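Local structure of BexL (Amycolatopsis orientalis, 4XRW) at residues E23-I28 / K124-H129; L29-A34 / N162-T167. The protein is a di-domain aromatase/cyclase that probably cyclises, dehydrates and aromatises a type II polyketide intermediate on the way to BE-7585A. All blocks are in the same frame, centred on the assembly; numbering follows the deposited sequence.

Contact 1 (E23-I28 / K124-H129); sequences EAEHDI and KVRLLH
Glu25 and Arg126, on neighbouring antiparallel strands, are joined by a two-pronged salt bridge. Arg126 meets the carboxylate side-on, NE bonding Glu25 OE1 at 2.8 Å and NH2 bonding Glu25 OE2 at 3.0 Å. Both oxygens lie close to the guanidinium plane, but the carboxylate is rotated 34° against it, and NE approaches OE1 from above the carboxylate plane. Glu25 reaches across the strand gap because its CG stands opposite the backbone N (chi1 -176°) and the chain runs on extended, while Arg126 bends at chi3. Leu128 lies alongside the glutamate, its CD1 3.9 Å from Glu25 CG.

On the other face, one water joins three groups: it lies at the edges of both the His26 and His129 rings, 2.9 Å from His26 ND1 and 2.7 Å from His129 ND1, and donates to Leu127 O, which also accepts from His26 N. Beneath these side chains runs a regular backbone ladder in which Ala24 with His129, His26 with Leu127 and Ile28 with Val125 form the hydrogen-bonded pairs.

Second-shell partners help to position the polar ends: Glu116 forms a salt bridge with Arg126 NH1, and Asp149 is hydrogen-bonded to His26 NE2. Strand 22-30 is outermost in the seven-stranded sheet, strand 106-117 flanks strand 123-133 on its other side, and helix 138-166 packs over the histidine-bearing face through Ser152, Glu155 and Leu156.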
# COMPACT_ATOMS: atom_id res chain seq x y z
N GLU A 23 16.76 -17.51 -16.98
CA GLU A 23 16.44 -16.11 -17.21
C GLU A 23 15.04 -16.00 -17.80
O GLU A 23 14.60 -16.87 -18.57
CB GLU A 23 17.48 -15.46 -18.15
CG GLU A 23 18.86 -15.29 -17.51
CD GLU A 23 19.91 -14.73 -18.47
OE1 GLU A 23 20.30 -15.43 -19.43
OE2 GLU A 23 20.35 -13.58 -18.25
N ALA A 24 14.31 -14.95 -17.42
CA ALA A 24 13.02 -14.67 -18.03
C ALA A 24 12.91 -13.20 -18.29
O ALA A 24 13.63 -12.39 -17.69
CB ALA A 24 11.88 -15.12 -17.14
N GLU A 25 12.05 -12.86 -19.24
CA GLU A 25 11.74 -11.46 -19.54
C GLU A 25 10.30 -11.31 -19.99
O GLU A 25 9.80 -12.05 -20.84
CB GLU A 25 12.66 -10.85 -20.62
CG GLU A 25 12.34 -9.36 -20.82
CD GLU A 25 13.21 -8.59 -21.82
OE1 GLU A 25 12.67 -7.60 -22.39
OE2 GLU A 25 14.41 -8.93 -22.00
N HIS A 26 9.66 -10.33 -19.39
CA HIS A 26 8.31 -9.93 -19.73
C HIS A 26 8.30 -8.43 -20.00
O HIS A 26 9.14 -7.69 -19.47
CB HIS A 26 7.35 -10.29 -18.60
CG HIS A 26 7.26 -11.76 -18.32
ND1 HIS A 26 8.19 -12.43 -17.55
CD2 HIS A 26 6.35 -12.67 -18.71
CE1 HIS A 26 7.84 -13.71 -17.48
NE2 HIS A 26 6.73 -13.88 -18.18
N ASP A 27 7.42 -7.96 -20.87
CA ASP A 27 7.30 -6.52 -21.04
C ASP A 27 5.85 -6.10 -21.26
O ASP A 27 4.97 -6.94 -21.46
CB ASP A 27 8.21 -6.03 -22.17
CG ASP A 27 7.95 -6.70 -23.47
OD1 ASP A 27 6.81 -6.60 -23.98
OD2 ASP A 27 8.89 -7.34 -23.99
N ILE A 28 5.62 -4.79 -21.14
CA ILE A 28 4.33 -4.18 -21.35
C ILE A 28 4.56 -2.73 -21.77
O ILE A 28 5.60 -2.15 -21.45
CB ILE A 28 3.45 -4.26 -20.09
CG1 ILE A 28 1.97 -4.14 -20.46
CG2 ILE A 28 3.87 -3.21 -19.07
CD1 ILE A 28 1.03 -4.68 -19.43
N LYS A 124 8.01 1.62 -22.76
CA LYS A 124 8.10 0.18 -22.69
C LYS A 124 8.80 -0.21 -21.39
O LYS A 124 9.92 0.24 -21.12
CB LYS A 124 8.88 -0.38 -23.89
CG LYS A 124 8.90 -1.89 -23.95
CD LYS A 124 9.82 -2.38 -25.06
CE LYS A 124 9.91 -3.89 -25.11
NZ LYS A 124 10.82 -4.36 -26.19
N VAL A 125 8.13 -1.03 -20.60
CA VAL A 125 8.66 -1.50 -19.33
C VAL A 125 9.01 -2.95 -19.48
O VAL A 125 8.16 -3.77 -19.78
CB VAL A 125 7.67 -1.30 -18.19
CG1 VAL A 125 8.25 -1.84 -16.86
CG2 VAL A 125 7.32 0.17 -18.08
N ARG A 126 10.28 -3.25 -19.29
CA ARG A 126 10.80 -4.60 -19.32
C ARG A 126 11.13 -5.09 -17.92
O ARG A 126 11.79 -4.37 -17.15
CB ARG A 126 12.06 -4.64 -20.17
CG ARG A 126 11.84 -4.09 -21.58
CD ARG A 126 13.16 -3.94 -22.27
NE ARG A 126 13.95 -5.16 -22.26
CZ ARG A 126 15.26 -5.20 -22.43
NH1 ARG A 126 15.91 -4.06 -22.64
NH2 ARG A 126 15.92 -6.36 -22.39
N LEU A 127 10.70 -6.31 -17.61
CA LEU A 127 10.93 -6.90 -16.31
C LEU A 127 11.65 -8.21 -16.53
O LEU A 127 11.08 -9.16 -17.09
CB LEU A 127 9.61 -7.08 -15.57
CG LEU A 127 9.63 -7.86 -14.25
CD1 LEU A 127 10.57 -7.22 -13.25
CD2 LEU A 127 8.21 -7.98 -13.69
N LEU A 128 12.90 -8.27 -16.10
CA LEU A 128 13.73 -9.45 -16.25
C LEU A 128 13.90 -10.17 -14.94
O LEU A 128 13.99 -9.51 -13.89
CB LEU A 128 15.11 -9.07 -16.75
CG LEU A 128 15.21 -8.56 -18.19
CD1 LEU A 128 14.49 -7.22 -18.38
CD2 LEU A 128 16.70 -8.42 -18.53
N HIS A 129 13.99 -11.50 -14.98
CA HIS A 129 14.34 -12.28 -13.79
C HIS A 129 15.44 -13.24 -14.10
O HIS A 129 15.58 -13.72 -15.24
CB HIS A 129 13.12 -13.04 -13.25
CG HIS A 129 12.10 -12.16 -12.61
ND1 HIS A 129 11.07 -11.56 -13.31
CD2 HIS A 129 11.96 -11.77 -11.32
CE1 HIS A 129 10.34 -10.84 -12.48
NE2 HIS A 129 10.86 -10.94 -11.27
O HOH W 1 10.53 -11.63 -15.96

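Contact 2 (L29-A34 / N162-T167); sequences LVDAPA and NVELVT
Asp31 and Glu164 bring their backbones to 6.3 Å between CA atoms, where strand 22-30 ends in an inverse gamma turn centred on Asp31 and faces the last turn of helix 138-166. The amide of Asp31 is held by Glu164, whose OE2 accepts from Asp31 N at 3.0 Å, on the anti side of the carboxylate. Glu164 spans the gap with CG opposite its carbonyl carbon (chi1 -75°) and an extended chain beyond. The two carboxylates are nearly parallel, their planes 6° apart but offset, and Asp31 OD2 stands 3.5 Å from Glu164 OE2. This proximity of like charges is probably eased by Lys160, which forms a salt bridge with OE2 and also bonds Leu29 O. An alanine in place of Glu164 would probably leave Asp31 N without this acceptor and Lys160 without its carboxylate mate.

Deeper in, the valines cross at about a right angle, Val30 CG1 touching Val163 CG1 at 3.7 Å. The same methyl of Val163 meets Ala32 CB at 4.0 Å, and Val37 and Leu40 of helix 34-42 extend this apolar patch. At the helix end, Thr167 OG1 donates to Val163 O and accepts from a water that also donates, weakly, to Asp31 O. The arrangement belongs to the helix-grip fold, in which a curved antiparallel sheet wraps round the long helix that ends the domain; here the first strand's exit meets that helix's end.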
# COMPACT_ATOMS: atom_id res chain seq x y z
N LEU A 29 3.60 -2.14 -22.51
CA LEU A 29 3.66 -0.72 -22.84
C LEU A 29 2.83 0.03 -21.84
O LEU A 29 1.75 -0.43 -21.47
CB LEU A 29 3.13 -0.45 -24.26
CG LEU A 29 3.87 -1.15 -25.41
CD1 LEU A 29 3.07 -0.97 -26.71
CD2 LEU A 29 5.28 -0.62 -25.57
N VAL A 30 3.32 1.19 -21.41
CA VAL A 30 2.63 2.02 -20.42
C VAL A 30 2.49 3.46 -20.92
O VAL A 30 3.46 4.04 -21.42
CB VAL A 30 3.40 2.01 -19.07
CG1 VAL A 30 2.75 2.96 -18.07
CG2 VAL A 30 3.48 0.58 -18.50
N ASP A 31 1.31 4.06 -20.77
CA ASP A 31 1.06 5.40 -21.32
C ASP A 31 1.44 6.51 -20.34
O ASP A 31 0.61 7.32 -19.92
CB ASP A 31 -0.41 5.53 -21.75
CG ASP A 31 -0.77 4.58 -22.89
OD1 ASP A 31 0.11 4.22 -23.71
OD2 ASP A 31 -1.95 4.17 -22.96
N ALA A 32 2.71 6.50 -19.96
CA ALA A 32 3.35 7.58 -19.23
C ALA A 32 4.78 7.65 -19.73
O ALA A 32 5.28 6.70 -20.32
CB ALA A 32 3.29 7.36 -17.72
N PRO A 33 5.45 8.79 -19.52
CA PRO A 33 6.82 8.87 -20.03
C PRO A 33 7.79 8.00 -19.24
O PRO A 33 7.52 7.68 -18.08
CB PRO A 33 7.16 10.36 -19.88
CG PRO A 33 6.19 10.89 -18.90
CD PRO A 33 4.96 10.06 -18.99
N ALA A 34 8.88 7.60 -19.86
CA ALA A 34 9.87 6.71 -19.24
C ALA A 34 10.40 7.23 -17.91
O ALA A 34 10.63 6.46 -16.98
CB ALA A 34 11.03 6.48 -20.18
N ASN A 162 -2.48 0.78 -12.99
CA ASN A 162 -2.35 1.75 -11.91
C ASN A 162 -1.53 2.97 -12.27
O ASN A 162 -1.88 4.09 -11.85
CB ASN A 162 -1.77 1.07 -10.68
CG ASN A 162 -2.69 0.03 -10.16
OD1 ASN A 162 -3.88 0.25 -10.04
ND2 ASN A 162 -2.15 -1.14 -9.87
N VAL A 163 -0.46 2.80 -13.04
CA VAL A 163 0.36 3.96 -13.39
C VAL A 163 -0.50 4.92 -14.19
O VAL A 163 -0.44 6.13 -14.00
CB VAL A 163 1.63 3.58 -14.22
CG1 VAL A 163 2.27 4.82 -14.85
CG2 VAL A 163 2.66 2.89 -13.33
N GLU A 164 -1.32 4.37 -15.07
CA GLU A 164 -2.17 5.24 -15.91
C GLU A 164 -3.24 5.98 -15.08
O GLU A 164 -3.72 7.04 -15.49
CB GLU A 164 -2.76 4.40 -17.05
CG GLU A 164 -1.70 4.11 -18.12
CD GLU A 164 -2.08 3.04 -19.17
OE1 GLU A 164 -3.27 2.62 -19.26
OE2 GLU A 164 -1.17 2.62 -19.92
N LEU A 165 -3.57 5.46 -13.90
CA LEU A 165 -4.51 6.15 -13.01
C LEU A 165 -3.82 7.10 -12.03
O LEU A 165 -4.32 8.19 -11.79
CB LEU A 165 -5.35 5.15 -12.23
CG LEU A 165 -6.20 4.17 -13.03
CD1 LEU A 165 -6.93 3.24 -12.08
CD2 LEU A 165 -7.20 4.89 -13.91
N VAL A 166 -2.69 6.68 -11.43
CA VAL A 166 -2.09 7.51 -10.38
C VAL A 166 -1.40 8.74 -10.97
O VAL A 166 -1.18 9.71 -10.25
CB VAL A 166 -1.10 6.71 -9.47
CG1 VAL A 166 -1.78 5.44 -8.95
CG2 VAL A 166 0.20 6.38 -10.17
N THR A 167 -1.08 8.72 -12.26
CA THR A 167 -0.54 9.92 -12.90
C THR A 167 -1.67 10.89 -13.31
O THR A 167 -1.40 11.99 -13.80
CB THR A 167 0.33 9.58 -14.13
OG1 THR A 167 -0.42 8.79 -15.07
CG2 THR A 167 1.58 8.82 -13.70
O HOH W 2 -0.01 9.52 -17.50

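Contacts 1 and 2 follow each other along strand 22-30, their centres about 17 Å apart, and both lie in the N-terminal of the two helix-grip units. Contact 1 pairs this edge strand with strand 123-133; contact 2 joins its end to helix 138-166, which comes next after strand 123-133 in the chain. The segments therefore alternate in sequence: 23-28, 29-34, 124-129, 162-167. The two sites touch directly, with Val125 CG2 packing on Val30 CG2 at 3.9 Å. Together they tie the beginning of the domain to its last strand and last helix, closing the sheet edge against the helix before the chain enters the second domain.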